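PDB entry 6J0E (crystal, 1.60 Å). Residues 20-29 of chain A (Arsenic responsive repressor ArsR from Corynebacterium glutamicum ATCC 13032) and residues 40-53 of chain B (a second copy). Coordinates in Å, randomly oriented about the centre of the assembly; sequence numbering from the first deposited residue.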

ATOM      1  N   THR A  20      11.650   8.417 -11.162  1.00 45.07           N
ATOM      2  CA  THR A  20      12.834   7.884 -10.460  1.00 37.38           C
ATOM      3  C   THR A  20      13.165   6.455 -10.849  1.00 40.90           C
ATOM      4  O   THR A  20      12.456   5.835 -11.707  1.00 50.19           O
ATOM      5  CB  THR A  20      12.636   7.840  -8.922  1.00 36.70           C
ATOM      6  OG1 THR A  20      12.018   6.543  -8.555  1.00 43.17           O
ATOM      7  CG2 THR A  20      11.806   9.113  -8.431  1.00 35.92           C
ATOM      8  N   GLY A  21      14.228   5.908 -10.238  1.00 34.61           N
ATOM      9  CA  GLY A  21      14.691   4.612 -10.679  1.00 35.61           C
ATOM     10  C   GLY A  21      14.331   3.516  -9.692  1.00 31.37           C
ATOM     11  O   GLY A  21      13.375   3.618  -8.980  1.00 31.24           O
ATOM     12  N   PRO A  22      15.150   2.457  -9.632  1.00 32.00           N
ATOM     13  CA  PRO A  22      15.017   1.409  -8.586  1.00 31.04           C
ATOM     14  C   PRO A  22      15.409   1.894  -7.185  1.00 30.93           C
ATOM     15  O   PRO A  22      16.255   2.754  -7.044  1.00 32.14           O
ATOM     16  CB  PRO A  22      15.945   0.276  -9.084  1.00 31.99           C
ATOM     17  CG  PRO A  22      16.224   0.653 -10.501  1.00 38.43           C
ATOM     18  CD  PRO A  22      16.265   2.140 -10.512  1.00 33.71           C
ATOM     19  N   LEU A  23      14.757   1.345  -6.170  1.00 27.58           N
ATOM     20  CA  LEU A  23      14.901   1.776  -4.801  1.00 23.85           C
ATOM     21  C   LEU A  23      16.307   1.436  -4.360  1.00 20.56           C
ATOM     22  O   LEU A  23      16.917   0.459  -4.859  1.00 20.89           O
ATOM     23  CB  LEU A  23      13.862   1.044  -3.870  1.00 25.45           C
ATOM     24  CG  LEU A  23      12.350   1.312  -3.953  1.00 28.57           C
ATOM     25  CD1 LEU A  23      11.562   0.169  -3.284  1.00 29.59           C
ATOM     26  CD2 LEU A  23      11.920   2.640  -3.360  1.00 30.07           C
ATOM     27  N   SER A  24      16.846   2.253  -3.447  1.00 22.93           N
ATOM     28  CA  SER A  24      18.122   2.001  -2.926  1.00 19.17           C
ATOM     29  C   SER A  24      18.096   0.959  -1.836  1.00 20.66           C
ATOM     30  O   SER A  24      17.004   0.458  -1.433  1.00 19.61           O
ATOM     31  CB  SER A  24      18.716   3.307  -2.376  1.00 18.71           C
ATOM     32  OG  SER A  24      17.984   3.759  -1.238  1.00 19.32           O
ATOM     33  N   SER A  25      19.282   0.545  -1.431  1.00 21.07           N
ATOM     34  CA  SER A  25      19.397  -0.420  -0.320  1.00 25.20           C
ATOM     35  C   SER A  25      18.589   0.020   0.932  1.00 25.67           C
ATOM     36  O   SER A  25      17.829  -0.796   1.469  1.00 20.02           O
ATOM     37  CB  SER A  25      20.850  -0.671   0.034  1.00 28.23           C
ATOM     38  OG  SER A  25      20.917  -1.728   0.969  1.00 28.20           O
ATOM     39  N   ASP A  26      18.769   1.279   1.380  1.00 27.64           N
ATOM     40  CA  ASP A  26      18.115   1.821   2.613  1.00 24.09           C
ATOM     41  C   ASP A  26      16.627   2.075   2.475  1.00 23.77           C
ATOM     42  O   ASP A  26      15.824   1.663   3.367  1.00 20.29           O
ATOM     43  CB  ASP A  26      18.718   3.211   2.974  1.00 29.27           C
ATOM     44  CG  ASP A  26      20.143   3.131   3.366  1.00 25.84           C
ATOM     45  OD1 ASP A  26      20.562   2.068   3.875  1.00 25.19           O
ATOM     46  OD2 ASP A  26      20.846   4.112   3.108  1.00 31.71           O
ATOM     47  N   GLU A  27      16.229   2.745   1.388  1.00 27.89           N
ATOM     48  CA  GLU A  27      14.788   2.921   1.055  1.00 23.81           C
ATOM     49  C   GLU A  27      14.060   1.527   0.991  1.00 20.41           C
ATOM     50  O   GLU A  27      13.008   1.375   1.614  1.00 15.97           O
ATOM     51  CB  GLU A  27      14.490   3.634  -0.248  1.00 27.66           C
ATOM     52  CG  GLU A  27      15.023   4.996  -0.471  1.00 28.31           C
ATOM     53  CD  GLU A  27      15.045   5.321  -1.943  1.00 30.91           C
ATOM     54  OE1 GLU A  27      15.205   4.442  -2.843  1.00 27.22           O
ATOM     55  OE2 GLU A  27      14.980   6.513  -2.241  1.00 29.20           O
ATOM     56  N   SER A  28      14.694   0.547   0.347  1.00 17.12           N
ATOM     57  CA  SER A  28      14.168  -0.886   0.359  1.00 18.48           C
ATOM     58  C   SER A  28      14.084  -1.497   1.818  1.00 20.80           C
ATOM     59  O   SER A  28      13.054  -2.226   2.184  1.00 18.44           O
ATOM     60  CB  SER A  28      14.985  -1.824  -0.615  1.00 20.32           C
ATOM     61  OG  SER A  28      16.211  -2.415  -0.032  1.00 18.64           O
ATOM     62  N   GLU A  29      15.124  -1.248   2.652  1.00 16.85           N
ATOM     63  CA  GLU A  29      15.148  -1.747   4.019  1.00 20.91           C
ATOM     64  C   GLU A  29      13.994  -1.078   4.791  1.00 15.57           C
ATOM     65  O   GLU A  29      13.251  -1.759   5.543  1.00 14.05           O
ATOM     66  CB  GLU A  29      16.532  -1.476   4.720  1.00 24.77           C
ATOM     67  CG  GLU A  29      17.722  -2.334   4.237  1.00 27.42           C
ATOM     68  CD  GLU A  29      17.685  -3.770   4.671  1.00 31.29           C
ATOM     69  OE1 GLU A  29      17.037  -4.062   5.714  1.00 30.47           O
ATOM     70  OE2 GLU A  29      18.299  -4.596   3.936  1.00 34.11           O
TER
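Chain B, residues 40-53: DPVRLRILSQLAAG

From P41(B) onward chain B is α-helical, preceded by D40(B) at the N-cap, where OD1 of D40(B) accepts from N of R43(B) at 3.1 Å. On chain A an extended segment, with P22(A) and L23(A) near phi/psi -70/150, leads into a helix that begins at S25(A). The two helix axes approach to 8.5 Å, and their N-to-C directions differ by 116°. The chain B helix runs against the direction of chain A: P41(B) lies beside S28(A), with R45(B), S48(B) and A52(B) next to L23(A), P22(A) and G21(A) in turn. Together the two stretches bury 545 Å².

P22(A), whose CB points toward chain B, covers the most surface of any residue in the contact. Its CA lies 3.6 Å from CB of S48(B), and its CG packs 3.7 Å from CB of A52(B), so the proline ring rests over the turn from S48(B) to A52(B). The neighbouring backbone is anchored by a hydrogen bond from N of L23(A) to OG of S48(B), 3.0 Å long, while CD1 of L23(A) reaches 4.2 Å from CB of L44(B).

S28(A), buried and directed toward chain B, holds the other end of the contact. Its OG donates to O of S25(A) at 2.7 Å, one turn back in its own helix, and accepts from NH1 of R45(B) at 3.2 Å, thereby linking that turn to the arginine. The CA-to-CB bond of R45(B) points sideways to chain A, but the end of its side chain comes nearer: the chain bends at chi3 (-51°) and passes along the start of the chain A helix, with CD of R45(B) 3.5 Å from O of L23(A). OG of S28(A) sits at the edge of the guanidinium, near its plane. P41(B) closes this end, its CB 3.4 Å from OG of S28(A) and its CG 3.3 Å from OE2 of E29(A).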

ATOM      1  N   ASP B  40      10.446  -7.838   2.607  1.00 12.19           N
ATOM      2  CA  ASP B  40      11.820  -8.270   2.436  1.00 13.27           C
ATOM      3  C   ASP B  40      12.469  -7.208   1.491  1.00 11.66           C
ATOM      4  O   ASP B  40      11.989  -6.983   0.416  1.00  9.30           O
ATOM      5  CB  ASP B  40      11.855  -9.653   1.769  1.00 15.30           C
ATOM      6  CG  ASP B  40      13.274 -10.108   1.461  1.00 18.40           C
ATOM      7  OD1 ASP B  40      13.966  -9.543   0.636  1.00 20.39           O
ATOM      8  OD2 ASP B  40      13.712 -11.054   2.027  1.00 21.76           O
ATOM      9  N   PRO B  41      13.553  -6.620   1.850  1.00 13.05           N
ATOM     10  CA  PRO B  41      14.196  -5.603   0.999  1.00 14.03           C
ATOM     11  C   PRO B  41      14.633  -5.989  -0.387  1.00 11.72           C
ATOM     12  O   PRO B  41      14.432  -5.198  -1.330  1.00 14.00           O
ATOM     13  CB  PRO B  41      15.485  -5.175   1.803  1.00 17.06           C
ATOM     14  CG  PRO B  41      15.500  -6.030   3.007  1.00 16.71           C
ATOM     15  CD  PRO B  41      14.399  -7.045   3.003  1.00 13.79           C
ATOM     16  N   VAL B  42      15.187  -7.197  -0.526  1.00 15.25           N
ATOM     17  CA  VAL B  42      15.644  -7.684  -1.828  1.00 15.91           C
ATOM     18  C   VAL B  42      14.364  -7.786  -2.733  1.00 11.92           C
ATOM     19  O   VAL B  42      14.394  -7.539  -3.953  1.00 10.87           O
ATOM     20  CB  VAL B  42      16.464  -8.989  -1.724  1.00 17.45           C
ATOM     21  CG1 VAL B  42      16.778  -9.590  -3.104  1.00 20.86           C
ATOM     22  CG2 VAL B  42      17.711  -8.752  -0.947  1.00 18.35           C
ATOM     23  N   ARG B  43      13.252  -8.321  -2.169  1.00 11.16           N
ATOM     24  CA  ARG B  43      12.035  -8.423  -2.976  1.00 10.27           C
ATOM     25  C   ARG B  43      11.545  -7.127  -3.476  1.00  7.82           C
ATOM     26  O   ARG B  43      11.104  -6.985  -4.601  1.00  8.04           O
ATOM     27  CB  ARG B  43      10.849  -9.127  -2.233  1.00 10.37           C
ATOM     28  CG  ARG B  43      11.056 -10.603  -2.083  1.00 14.77           C
ATOM     29  CD  ARG B  43      10.126 -11.313  -1.192  1.00 16.60           C
ATOM     30  NE  ARG B  43      10.742 -12.566  -0.875  1.00 17.90           N
ATOM     31  CZ  ARG B  43      10.421 -13.269   0.210  1.00 25.61           C
ATOM     32  NH1 ARG B  43       9.593 -12.743   1.158  1.00 28.14           N
ATOM     33  NH2 ARG B  43      10.999 -14.460   0.357  1.00 29.08           N
ATOM     34  N   LEU B  44      11.621  -6.137  -2.652  1.00  9.41           N
ATOM     35  CA  LEU B  44      11.181  -4.805  -3.065  1.00 11.94           C
ATOM     36  C   LEU B  44      12.031  -4.239  -4.161  1.00 12.30           C
ATOM     37  O   LEU B  44      11.515  -3.583  -5.072  1.00 10.44           O
ATOM     38  CB  LEU B  44      11.218  -3.812  -1.850  1.00 13.20           C
ATOM     39  CG  LEU B  44      10.075  -4.091  -0.918  1.00 13.23           C
ATOM     40  CD1 LEU B  44      10.066  -2.844   0.028  1.00 14.85           C
ATOM     41  CD2 LEU B  44       8.702  -4.230  -1.503  1.00 13.60           C
ATOM     42  N   ARG B  45      13.335  -4.406  -4.012  1.00 12.79           N
ATOM     43  CA  ARG B  45      14.274  -4.067  -5.126  1.00 14.87           C
ATOM     44  C   ARG B  45      14.080  -4.807  -6.436  1.00 12.81           C
ATOM     45  O   ARG B  45      14.261  -4.176  -7.501  1.00 13.12           O
ATOM     46  CB  ARG B  45      15.707  -4.187  -4.689  1.00 14.88           C
ATOM     47  CG  ARG B  45      16.021  -3.226  -3.566  1.00 17.11           C
ATOM     48  CD  ARG B  45      17.486  -2.732  -3.466  1.00 15.13           C
ATOM     49  NE  ARG B  45      18.422  -3.840  -3.488  1.00 18.59           N
ATOM     50  CZ  ARG B  45      18.796  -4.608  -2.473  1.00 15.80           C
ATOM     51  NH1 ARG B  45      18.277  -4.478  -1.296  1.00 18.57           N
ATOM     52  NH2 ARG B  45      19.682  -5.592  -2.679  1.00 18.44           N
ATOM     53  N   ILE B  46      13.756  -6.067  -6.378  1.00 12.37           N
ATOM     54  CA  ILE B  46      13.419  -6.787  -7.579  1.00 13.62           C
ATOM     55  C   ILE B  46      12.250  -6.078  -8.154  1.00 13.47           C
ATOM     56  O   ILE B  46      12.274  -5.799  -9.357  1.00 11.51           O
ATOM     57  CB  ILE B  46      13.124  -8.265  -7.390  1.00 13.87           C
ATOM     58  CG1 ILE B  46      14.349  -8.920  -6.834  1.00 12.57           C
ATOM     59  CG2 ILE B  46      12.564  -8.804  -8.691  1.00 14.15           C
ATOM     60  CD1 ILE B  46      14.320 -10.424  -6.536  1.00 12.78           C
ATOM     61  N   LEU B  47      11.194  -5.840  -7.337  1.00 11.70           N
ATOM     62  CA  LEU B  47      10.053  -5.076  -7.911  1.00 12.46           C
ATOM     63  C   LEU B  47      10.398  -3.783  -8.540  1.00 15.78           C
ATOM     64  O   LEU B  47       9.819  -3.416  -9.590  1.00 16.15           O
ATOM     65  CB  LEU B  47       8.897  -4.892  -6.905  1.00 13.05           C
ATOM     66  CG  LEU B  47       8.385  -6.190  -6.561  1.00 13.53           C
ATOM     67  CD1 LEU B  47       7.334  -5.983  -5.471  1.00 15.05           C
ATOM     68  CD2 LEU B  47       7.675  -6.877  -7.767  1.00 14.98           C
ATOM     69  N   SER B  48      11.271  -3.046  -7.871  1.00 15.09           N
ATOM     70  CA  SER B  48      11.904  -1.831  -8.458  1.00 15.81           C
ATOM     71  C   SER B  48      12.602  -1.924  -9.732  1.00 14.05           C
ATOM     72  O   SER B  48      12.455  -1.058 -10.568  1.00 14.23           O
ATOM     73  CB  SER B  48      12.933  -1.270  -7.456  1.00 19.44           C
ATOM     74  OG  SER B  48      12.296  -0.233  -6.804  1.00 29.38           O
ATOM     75  N   GLN B  49      13.471  -2.943  -9.821  1.00 14.13           N
ATOM     76  CA  GLN B  49      14.169  -3.118 -11.123  1.00 14.47           C
ATOM     77  C   GLN B  49      13.126  -3.445 -12.241  1.00 16.21           C
ATOM     78  O   GLN B  49      13.288  -3.015 -13.367  1.00 13.40           O
ATOM     79  CB  GLN B  49      15.235  -4.202 -11.023  1.00 15.09           C
ATOM     80  CG  GLN B  49      16.322  -3.863 -10.020  1.00 16.00           C
ATOM     81  CD  GLN B  49      17.447  -3.005 -10.646  1.00 18.00           C
ATOM     82  OE1 GLN B  49      17.362  -2.646 -11.843  1.00 15.43           O
ATOM     83  NE2 GLN B  49      18.414  -2.600  -9.835  1.00 15.11           N
ATOM     84  N   LEU B  50      12.070  -4.248 -11.897  1.00 15.87           N
ATOM     85  CA  LEU B  50      11.103  -4.600 -12.890  1.00 16.44           C
ATOM     86  C   LEU B  50      10.320  -3.426 -13.344  1.00 18.05           C
ATOM     87  O   LEU B  50      10.162  -3.156 -14.583  1.00 20.61           O
ATOM     88  CB  LEU B  50      10.192  -5.707 -12.370  1.00 15.15           C
ATOM     89  CG  LEU B  50      10.962  -6.991 -12.120  1.00 15.97           C
ATOM     90  CD1 LEU B  50       9.945  -7.988 -11.541  1.00 17.50           C
ATOM     91  CD2 LEU B  50      11.626  -7.590 -13.350  1.00 16.89           C
ATOM     92  N   ALA B  51       9.883  -2.625 -12.405  1.00 19.19           N
ATOM     93  CA  ALA B  51       9.097  -1.466 -12.755  1.00 28.92           C
ATOM     94  C   ALA B  51       9.990  -0.398 -13.474  1.00 29.18           C
ATOM     95  O   ALA B  51       9.571   0.230 -14.422  1.00 31.41           O
ATOM     96  CB  ALA B  51       8.432  -0.921 -11.476  1.00 31.22           C
ATOM     97  N   ALA B  52      11.230  -0.230 -13.042  1.00 31.32           N
ATOM     98  CA  ALA B  52      12.138   0.710 -13.684  1.00 33.92           C
ATOM     99  C   ALA B  52      12.387   0.320 -15.157  1.00 32.18           C
ATOM    100  O   ALA B  52      12.719   1.155 -15.975  1.00 34.27           O
ATOM    101  CB  ALA B  52      13.433   0.842 -12.850  1.00 35.42           C
ATOM    102  N   GLY B  53      12.147  -0.934 -15.516  1.00 35.00           N
ATOM    103  CA  GLY B  53      12.111  -1.363 -16.908  1.00 42.79           C
ATOM    104  C   GLY B  53      10.777  -1.342 -17.628  1.00 43.34           C
ATOM    105  O   GLY B  53      10.516  -2.138 -18.544  1.00 46.11           O
TER